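Local coordinates for protein succinate dehydrogenase subunit B (Mycolicibacterium smegmatis MC2 51, PDB 6LUM) that probably relays electrons through its three iron-sulfur clusters, from the catalytic subunit A of succinate dehydrogenase toward the quinone pool in the membrane, at residues T70-R75 / V125-V130; F46-L51 / L60-W65. All blocks are in the same frame, centred on the assembly; numbering follows the deposited sequence.

In the fold
Both contacts belong to the 2Fe-2S domain and lie on the same side of the chain's centre, their own centres 15 Å apart. They follow one another in sequence: contact 2 joins the end of strand 42-47 to helix 56-67, and contact 1 then ties the loop leaving that helix to the strand and turn of 125-130. Helix 56-67 links them directly. Lys-64 NZ probably donates a hydrogen bond to Leu-71 O (3.0 Å), and Leu-71 CD2 packs on Val-63 CG1 at 3.5 Å. The helix thus touches both the sheet strand and the segment that runs toward the 2Fe-2S site, with Val-63 taking part in both.

Contact 1. Residues T70-R75 / V125-V130; sequences TLTFRR and VEKDLV
The side chains of Thr-72 and Asp-128 cross at about a right angle in the closely packed half of this contact. The backbone N of Thr-72 donates to Asp-128 OD2 at 161°, close to straight, although the modelled length of 2.5 Å is doubtful at this resolution. Thr-72 OG1 lies 3.3 Å from the same OD2, a weak interaction at most. Asp-128 CG sits between its own backbone N and carbonyl carbon (chi1 40°), which places the carboxylate near Thr-72 N. Leu-71 CD1 lies beside the carboxylate. Its other oxygen, OD1, forms a salt bridge with Lys-127 NZ (3.6 Å), and a weak, long ion pair reaches Arg-32 NE. Beyond the carboxylate Leu-129 CD1 approaches Leu-71 CD1 at 4.0 Å, while Leu-129 CB lies against Phe-73 CB and the backbone O of Thr-72. The buried Val-130 completes this close part, its CG2 packing on Thr-72 OG1 (3.5 Å) and on Phe-73 CA. Residues 127-130 form a type II turn joining two short antiparallel strands, with a classic beta bulge where Glu-126 and Lys-127 both face Val-130. The loop opposite leads on to Cys-77 of the 2Fe-2S pocket. Toward that end the contact thins: Val-130 CG1 touches the partly exposed Arg-74, lying 3.8 Å above one guanidinium face and offset toward the rim. The polar end of Arg-74 is held elsewhere: NH1 bonds Val-131 O, and NE forms a salt bridge with Glu-161 of subunit A.

Contact 2. Residues F46-L51 / L60-W65; sequences FRVPCL and LHYVKW
Two CH-pi contacts with the roles exchanged organise this contact: Val-63 of the helix offers a methyl to the ring of Phe-46, and Pro-49 offers a methylene to the ring of Tyr-62. In the first, Val-63 CG1 stands 4.1 Å from the Phe-46 ring centroid and only 2° off the ring normal, almost exactly over the centre of the face. The other methyl, CG2, reaches the root of the same side chain, 4.0 Å from Phe-46 CB. The valine places CG1 anti to its backbone N (chi1 163°) and CG2 anti to the carbonyl carbon, which lets one branch cover the ring while the other turns to Val-48, whose CG1 it meets at 3.5 Å. In the second contact the helix supplies the ring. Tyr-62 carries CG anti to its backbone N (chi1 -170°), and Pro-49 CD lies over one face of the ring, offset toward the rim, 3.5 Å from CZ. Pro-49 CG adds to this cover at the CE2 side, the two side chains crossing at about a right angle. Val-48 bridges the two aromatic contacts: its side chain slides past Tyr-62 in the opposite direction, bringing CG1 to 3.8 Å from CD1, obliquely to the ring. An alanine at Tyr-62 would probably leave Pro-49 CD and Val-48 CG1 without their ring partner and open a gap beside Tyr-66, whose ring now meets that of Tyr-62. Through Phe-46, which also touches Ile-30 and Arg-32, the cluster continues onto strand 27-32. A helix packed against a sheet whose first two strands form a hairpin is the beta-grasp arrangement of plant-type ferredoxin domains.

Contact 1. Residues T70-R75 / V125-V130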
ATOM      1  N   THR J  70      15.752 -45.168  13.338  1.00 29.84           N
ATOM      2  CA  THR J  70      16.133 -43.769  13.410  1.00 29.84           C
ATOM      3  C   THR J  70      15.888 -43.052  12.086  1.00 29.84           C
ATOM      4  O   THR J  70      15.928 -41.821  12.042  1.00 29.84           O
ATOM      5  CB  THR J  70      17.608 -43.658  13.813  1.00 29.84           C
ATOM      6  OG1 THR J  70      17.838 -44.455  14.979  1.00 29.84           O
ATOM      7  CG2 THR J  70      17.974 -42.229  14.155  1.00 29.84           C
ATOM      8  N   LEU J  71      15.600 -43.798  11.021  1.00 20.95           N
ATOM      9  CA  LEU J  71      15.461 -43.239   9.681  1.00 20.95           C
ATOM     10  C   LEU J  71      14.113 -42.550   9.535  1.00 20.95           C
ATOM     11  O   LEU J  71      13.069 -43.192   9.661  1.00 20.95           O
ATOM     12  CB  LEU J  71      15.605 -44.342   8.639  1.00 20.95           C
ATOM     13  CG  LEU J  71      15.332 -43.924   7.205  1.00 20.95           C
ATOM     14  CD1 LEU J  71      16.242 -42.788   6.826  1.00 20.95           C
ATOM     15  CD2 LEU J  71      15.549 -45.083   6.282  1.00 20.95           C
ATOM     16  N   THR J  72      14.128 -41.253   9.261  1.00 17.08           N
ATOM     17  CA  THR J  72      12.896 -40.511   9.081  1.00 17.08           C
ATOM     18  C   THR J  72      12.786 -40.012   7.651  1.00 17.08           C
ATOM     19  O   THR J  72      13.779 -39.847   6.950  1.00 17.08           O
ATOM     20  CB  THR J  72      12.813 -39.326  10.038  1.00 17.08           C
ATOM     21  OG1 THR J  72      13.685 -38.294   9.583  1.00 17.08           O
ATOM     22  CG2 THR J  72      13.227 -39.745  11.418  1.00 17.08           C
ATOM     23  N   PHE J  73      11.550 -39.788   7.226  1.00 10.88           N
ATOM     24  CA  PHE J  73      11.227 -39.227   5.926  1.00 10.88           C
ATOM     25  C   PHE J  73       9.739 -38.937   5.933  1.00 10.88           C
ATOM     26  O   PHE J  73       9.004 -39.436   6.786  1.00 10.88           O
ATOM     27  CB  PHE J  73      11.601 -40.166   4.780  1.00 10.88           C
ATOM     28  CG  PHE J  73      10.973 -41.518   4.864  1.00 10.88           C
ATOM     29  CD1 PHE J  73      11.514 -42.498   5.655  1.00 10.88           C
ATOM     30  CD2 PHE J  73       9.855 -41.816   4.128  1.00 10.88           C
ATOM     31  CE1 PHE J  73      10.940 -43.730   5.724  1.00 10.88           C
ATOM     32  CE2 PHE J  73       9.282 -43.051   4.197  1.00 10.88           C
ATOM     33  CZ  PHE J  73       9.822 -44.004   4.998  1.00 10.88           C
ATOM     34  N   ARG J  74       9.307 -38.115   4.992  1.00 10.24           N
ATOM     35  CA  ARG J  74       7.916 -37.715   4.905  1.00 10.24           C
ATOM     36  C   ARG J  74       7.191 -38.572   3.882  1.00 10.24           C
ATOM     37  O   ARG J  74       7.770 -38.965   2.871  1.00 10.24           O
ATOM     38  CB  ARG J  74       7.804 -36.246   4.528  1.00 10.24           C
ATOM     39  CG  ARG J  74       8.327 -35.321   5.569  1.00 10.24           C
ATOM     40  CD  ARG J  74       8.165 -33.901   5.145  1.00 10.24           C
ATOM     41  NE  ARG J  74       8.511 -32.978   6.214  1.00 10.24           N
ATOM     42  CZ  ARG J  74       9.401 -32.004   6.091  1.00 10.24           C
ATOM     43  NH1 ARG J  74      10.032 -31.835   4.947  1.00 10.24           N
ATOM     44  NH2 ARG J  74       9.658 -31.203   7.106  1.00 10.24           N
ATOM     45  N   ARG J  75       5.933 -38.885   4.165  1.00  6.71           N
ATOM     46  CA  ARG J  75       5.059 -39.561   3.222  1.00  6.71           C
ATOM     47  C   ARG J  75       3.655 -39.507   3.786  1.00  6.71           C
ATOM     48  O   ARG J  75       3.478 -39.584   5.000  1.00  6.71           O
ATOM     49  CB  ARG J  75       5.482 -41.012   2.978  1.00  6.71           C
ATOM     50  CG  ARG J  75       4.914 -42.034   3.937  1.00  6.71           C
ATOM     51  CD  ARG J  75       5.549 -41.961   5.298  1.00  6.71           C
ATOM     52  NE  ARG J  75       5.005 -42.968   6.197  1.00  6.71           N
ATOM     53  CZ  ARG J  75       3.957 -42.777   6.984  1.00  6.71           C
ATOM     54  NH1 ARG J  75       3.350 -41.606   7.010  1.00  6.71           N
ATOM     55  NH2 ARG J  75       3.532 -43.755   7.762  1.00  6.71           N
ATOM     56  N   VAL J 125      18.885 -29.359   5.640  1.00 18.24           N
ATOM     57  CA  VAL J 125      18.540 -30.686   6.126  1.00 18.24           C
ATOM     58  C   VAL J 125      18.244 -30.625   7.616  1.00 18.24           C
ATOM     59  O   VAL J 125      18.936 -29.936   8.375  1.00 18.24           O
ATOM     60  CB  VAL J 125      19.683 -31.665   5.820  1.00 18.24           C
ATOM     61  CG1 VAL J 125      19.313 -33.047   6.218  1.00 18.24           C
ATOM     62  CG2 VAL J 125      20.003 -31.631   4.356  1.00 18.24           C
ATOM     63  N   GLU J 126      17.202 -31.338   8.047  1.00 26.22           N
ATOM     64  CA  GLU J 126      16.841 -31.419   9.453  1.00 26.22           C
ATOM     65  C   GLU J 126      17.106 -32.781  10.061  1.00 26.22           C
ATOM     66  O   GLU J 126      17.402 -32.863  11.249  1.00 26.22           O
ATOM     67  CB  GLU J 126      15.365 -31.069   9.644  1.00 26.22           C
ATOM     68  CG  GLU J 126      15.028 -29.648   9.274  1.00 26.22           C
ATOM     69  CD  GLU J 126      15.698 -28.635  10.178  1.00 26.22           C
ATOM     70  OE1 GLU J 126      15.065 -28.199  11.160  1.00 26.22           O
ATOM     71  OE2 GLU J 126      16.859 -28.268   9.910  1.00 26.22           O
ATOM     72  N   LYS J 127      16.996 -33.843   9.278  1.00 23.66           N
ATOM     73  CA  LYS J 127      17.395 -35.184   9.664  1.00 23.66           C
ATOM     74  C   LYS J 127      17.634 -35.941   8.368  1.00 23.66           C
ATOM     75  O   LYS J 127      17.673 -35.335   7.292  1.00 23.66           O
ATOM     76  CB  LYS J 127      16.331 -35.825  10.566  1.00 23.66           C
ATOM     77  CG  LYS J 127      16.864 -36.874  11.509  1.00 23.66           C
ATOM     78  CD  LYS J 127      16.038 -36.932  12.759  1.00 23.66           C
ATOM     79  CE  LYS J 127      16.369 -38.155  13.566  1.00 23.66           C
ATOM     80  NZ  LYS J 127      16.246 -39.383  12.758  1.00 23.66           N
ATOM     81  N   ASP J 128      17.794 -37.245   8.446  1.00 21.42           N
ATOM     82  CA  ASP J 128      17.958 -38.000   7.216  1.00 21.42           C
ATOM     83  C   ASP J 128      16.718 -37.888   6.349  1.00 21.42           C
ATOM     84  O   ASP J 128      15.606 -38.109   6.819  1.00 21.42           O
ATOM     85  CB  ASP J 128      18.266 -39.450   7.550  1.00 21.42           C
ATOM     86  CG  ASP J 128      17.467 -39.942   8.711  1.00 21.42           C
ATOM     87  OD1 ASP J 128      18.067 -40.142   9.787  1.00 21.42           O
ATOM     88  OD2 ASP J 128      16.248 -40.141   8.560  1.00 21.42           O
ATOM     89  N   LEU J 129      16.911 -37.494   5.096  1.00 12.10           N
ATOM     90  CA  LEU J 129      15.881 -37.384   4.068  1.00 12.10           C
ATOM     91  C   LEU J 129      14.774 -36.400   4.409  1.00 12.10           C
ATOM     92  O   LEU J 129      13.793 -36.319   3.676  1.00 12.10           O
ATOM     93  CB  LEU J 129      15.256 -38.742   3.745  1.00 12.10           C
ATOM     94  CG  LEU J 129      16.186 -39.927   3.560  1.00 12.10           C
ATOM     95  CD1 LEU J 129      15.386 -41.170   3.313  1.00 12.10           C
ATOM     96  CD2 LEU J 129      17.106 -39.678   2.425  1.00 12.10           C
ATOM     97  N   VAL J 130      14.900 -35.632   5.482  1.00 12.08           N
ATOM     98  CA  VAL J 130      13.927 -34.607   5.838  1.00 12.08           C
ATOM     99  C   VAL J 130      14.609 -33.256   5.707  1.00 12.08           C
ATOM    100  O   VAL J 130      15.692 -33.053   6.260  1.00 12.08           O
ATOM    101  CB  VAL J 130      13.378 -34.807   7.258  1.00 12.08           C
ATOM    102  CG1 VAL J 130      12.631 -33.598   7.690  1.00 12.08           C
ATOM    103  CG2 VAL J 130      12.473 -35.983   7.304  1.00 12.08           C
TER

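Contact 2. Residues F46-L51 / L60-W65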
ATOM      1  N   PHE J  46      21.955 -50.531   3.492  1.00 24.14           N
ATOM      2  CA  PHE J  46      20.999 -51.521   3.959  1.00 24.14           C
ATOM      3  C   PHE J  46      20.709 -52.516   2.849  1.00 24.14           C
ATOM      4  O   PHE J  46      20.818 -52.191   1.669  1.00 24.14           O
ATOM      5  CB  PHE J  46      19.695 -50.874   4.386  1.00 24.14           C
ATOM      6  CG  PHE J  46      19.847 -49.853   5.460  1.00 24.14           C
ATOM      7  CD1 PHE J  46      19.923 -48.515   5.151  1.00 24.14           C
ATOM      8  CD2 PHE J  46      19.897 -50.227   6.783  1.00 24.14           C
ATOM      9  CE1 PHE J  46      20.052 -47.576   6.137  1.00 24.14           C
ATOM     10  CE2 PHE J  46      20.025 -49.288   7.767  1.00 24.14           C
ATOM     11  CZ  PHE J  46      20.102 -47.963   7.442  1.00 24.14           C
ATOM     12  N   ARG J  47      20.308 -53.721   3.226  1.00 34.90           N
ATOM     13  CA  ARG J  47      19.944 -54.749   2.263  1.00 34.90           C
ATOM     14  C   ARG J  47      18.511 -55.181   2.512  1.00 34.90           C
ATOM     15  O   ARG J  47      18.207 -55.751   3.563  1.00 34.90           O
ATOM     16  CB  ARG J  47      20.881 -55.949   2.350  1.00 34.90           C
ATOM     17  CG  ARG J  47      20.420 -57.128   1.525  1.00 34.90           C
ATOM     18  CD  ARG J  47      21.482 -58.196   1.476  1.00 34.90           C
ATOM     19  NE  ARG J  47      22.773 -57.626   1.118  1.00 34.90           N
ATOM     20  CZ  ARG J  47      23.197 -57.476  -0.130  1.00 34.90           C
ATOM     21  NH1 ARG J  47      24.387 -56.945  -0.371  1.00 34.90           N
ATOM     22  NH2 ARG J  47      22.431 -57.866  -1.138  1.00 34.90           N
ATOM     23  N   VAL J  48      17.638 -54.924   1.546  1.00 29.87           N
ATOM     24  CA  VAL J  48      16.210 -55.171   1.700  1.00 29.87           C
ATOM     25  C   VAL J  48      15.710 -55.979   0.511  1.00 29.87           C
ATOM     26  O   VAL J  48      16.284 -55.886  -0.579  1.00 29.87           O
ATOM     27  CB  VAL J  48      15.442 -53.851   1.825  1.00 29.87           C
ATOM     28  CG1 VAL J  48      15.926 -53.086   3.015  1.00 29.87           C
ATOM     29  CG2 VAL J  48      15.627 -53.031   0.586  1.00 29.87           C
ATOM     30  N   PRO J  49      14.656 -56.776   0.661  1.00 30.34           N
ATOM     31  CA  PRO J  49      14.132 -57.519  -0.485  1.00 30.34           C
ATOM     32  C   PRO J  49      13.226 -56.653  -1.338  1.00 30.34           C
ATOM     33  O   PRO J  49      12.507 -55.790  -0.835  1.00 30.34           O
ATOM     34  CB  PRO J  49      13.348 -58.658   0.171  1.00 30.34           C
ATOM     35  CG  PRO J  49      12.891 -58.078   1.427  1.00 30.34           C
ATOM     36  CD  PRO J  49      13.971 -57.153   1.903  1.00 30.34           C
ATOM     37  N   CYS J  50      13.266 -56.894  -2.641  1.00 37.24           N
ATOM     38  CA  CYS J  50      12.481 -56.149  -3.607  1.00 37.24           C
ATOM     39  C   CYS J  50      11.554 -57.099  -4.347  1.00 37.24           C
ATOM     40  O   CYS J  50      11.711 -58.318  -4.288  1.00 37.24           O
ATOM     41  CB  CYS J  50      13.390 -55.409  -4.593  1.00 37.24           C
ATOM     42  SG  CYS J  50      12.548 -54.470  -5.874  1.00 37.24           S
ATOM     43  N   LEU J  51      10.580 -56.535  -5.042  1.00 38.33           N
ATOM     44  CA  LEU J  51       9.623 -57.280  -5.846  1.00 38.33           C
ATOM     45  C   LEU J  51       9.433 -56.579  -7.177  1.00 38.33           C
ATOM     46  O   LEU J  51       9.965 -55.488  -7.400  1.00 38.33           O
ATOM     47  CB  LEU J  51       8.267 -57.404  -5.131  1.00 38.33           C
ATOM     48  CG  LEU J  51       7.976 -58.550  -4.166  1.00 38.33           C
ATOM     49  CD1 LEU J  51       8.084 -59.863  -4.905  1.00 38.33           C
ATOM     50  CD2 LEU J  51       8.867 -58.524  -2.947  1.00 38.33           C
ATOM     51  N   LEU J  60      11.838 -48.197   1.726  1.00 10.71           N
ATOM     52  CA  LEU J  60      12.175 -47.357   2.866  1.00 10.71           C
ATOM     53  C   LEU J  60      11.309 -47.685   4.070  1.00 10.71           C
ATOM     54  O   LEU J  60      11.765 -47.574   5.210  1.00 10.71           O
ATOM     55  CB  LEU J  60      12.032 -45.889   2.491  1.00 10.71           C
ATOM     56  CG  LEU J  60      12.967 -45.350   1.418  1.00 10.71           C
ATOM     57  CD1 LEU J  60      12.569 -43.958   1.045  1.00 10.71           C
ATOM     58  CD2 LEU J  60      14.364 -45.354   1.919  1.00 10.71           C
ATOM     59  N   HIS J  61      10.066 -48.101   3.842  1.00 12.85           N
ATOM     60  CA  HIS J  61       9.233 -48.580   4.935  1.00 12.85           C
ATOM     61  C   HIS J  61       9.800 -49.850   5.539  1.00 12.85           C
ATOM     62  O   HIS J  61       9.818 -50.001   6.758  1.00 12.85           O
ATOM     63  CB  HIS J  61       7.812 -48.826   4.445  1.00 12.85           C
ATOM     64  CG  HIS J  61       6.945 -47.609   4.461  1.00 12.85           C
ATOM     65  ND1 HIS J  61       5.851 -47.469   3.640  1.00 12.85           N
ATOM     66  CD2 HIS J  61       7.007 -46.481   5.202  1.00 12.85           C
ATOM     67  CE1 HIS J  61       5.281 -46.302   3.869  1.00 12.85           C
ATOM     68  NE2 HIS J  61       5.961 -45.685   4.816  1.00 12.85           N
ATOM     69  N   TYR J  62      10.242 -50.787   4.708  1.00 17.33           N
ATOM     70  CA  TYR J  62      10.915 -51.970   5.232  1.00 17.33           C
ATOM     71  C   TYR J  62      12.093 -51.583   6.113  1.00 17.33           C
ATOM     72  O   TYR J  62      12.242 -52.090   7.229  1.00 17.33           O
ATOM     73  CB  TYR J  62      11.380 -52.857   4.082  1.00 17.33           C
ATOM     74  CG  TYR J  62      11.885 -54.216   4.489  1.00 17.33           C
ATOM     75  CD1 TYR J  62      13.097 -54.365   5.141  1.00 17.33           C
ATOM     76  CD2 TYR J  62      11.162 -55.352   4.194  1.00 17.33           C
ATOM     77  CE1 TYR J  62      13.560 -55.600   5.500  1.00 17.33           C
ATOM     78  CE2 TYR J  62      11.621 -56.594   4.550  1.00 17.33           C
ATOM     79  CZ  TYR J  62      12.819 -56.711   5.202  1.00 17.33           C
ATOM     80  OH  TYR J  62      13.277 -57.953   5.557  1.00 17.33           O
ATOM     81  N   VAL J  63      12.947 -50.688   5.623  1.00 16.90           N
ATOM     82  CA  VAL J  63      14.110 -50.276   6.407  1.00 16.90           C
ATOM     83  C   VAL J  63      13.676 -49.685   7.740  1.00 16.90           C
ATOM     84  O   VAL J  63      14.189 -50.055   8.799  1.00 16.90           O
ATOM     85  CB  VAL J  63      14.973 -49.276   5.622  1.00 16.90           C
ATOM     86  CG1 VAL J  63      15.887 -48.560   6.559  1.00 16.90           C
ATOM     87  CG2 VAL J  63      15.771 -49.983   4.580  1.00 16.90           C
ATOM     88  N   LYS J  64      12.725 -48.753   7.708  1.00 17.56           N
ATOM     89  CA  LYS J  64      12.358 -48.034   8.921  1.00 17.56           C
ATOM     90  C   LYS J  64      11.655 -48.940   9.918  1.00 17.56           C
ATOM     91  O   LYS J  64      11.839 -48.798  11.130  1.00 17.56           O
ATOM     92  CB  LYS J  64      11.474 -46.846   8.575  1.00 17.56           C
ATOM     93  CG  LYS J  64      11.021 -46.070   9.771  1.00 17.56           C
ATOM     94  CD  LYS J  64      10.280 -44.831   9.361  1.00 17.56           C
ATOM     95  CE  LYS J  64       9.914 -44.019  10.571  1.00 17.56           C
ATOM     96  NZ  LYS J  64      10.973 -44.136  11.594  1.00 17.56           N
ATOM     97  N   TRP J  65      10.847 -49.875   9.437  1.00 16.87           N
ATOM     98  CA  TRP J  65      10.127 -50.740  10.356  1.00 16.87           C
ATOM     99  C   TRP J  65      11.048 -51.786  10.959  1.00 16.87           C
ATOM    100  O   TRP J  65      11.137 -51.908  12.184  1.00 16.87           O
ATOM    101  CB  TRP J  65       8.949 -51.405   9.647  1.00 16.87           C
ATOM    102  CG  TRP J  65       7.894 -50.449   9.230  1.00 16.87           C
ATOM    103  CD1 TRP J  65       7.745 -49.166   9.646  1.00 16.87           C
ATOM    104  CD2 TRP J  65       6.838 -50.693   8.307  1.00 16.87           C
ATOM    105  NE1 TRP J  65       6.663 -48.593   9.040  1.00 16.87           N
ATOM    106  CE2 TRP J  65       6.089 -49.513   8.210  1.00 16.87           C
ATOM    107  CE3 TRP J  65       6.455 -51.796   7.549  1.00 16.87           C
ATOM    108  CZ2 TRP J  65       4.985 -49.405   7.389  1.00 16.87           C
ATOM    109  CZ3 TRP J  65       5.361 -51.687   6.738  1.00 16.87           C
ATOM    110  CH2 TRP J  65       4.635 -50.504   6.663  1.00 16.87           C
TER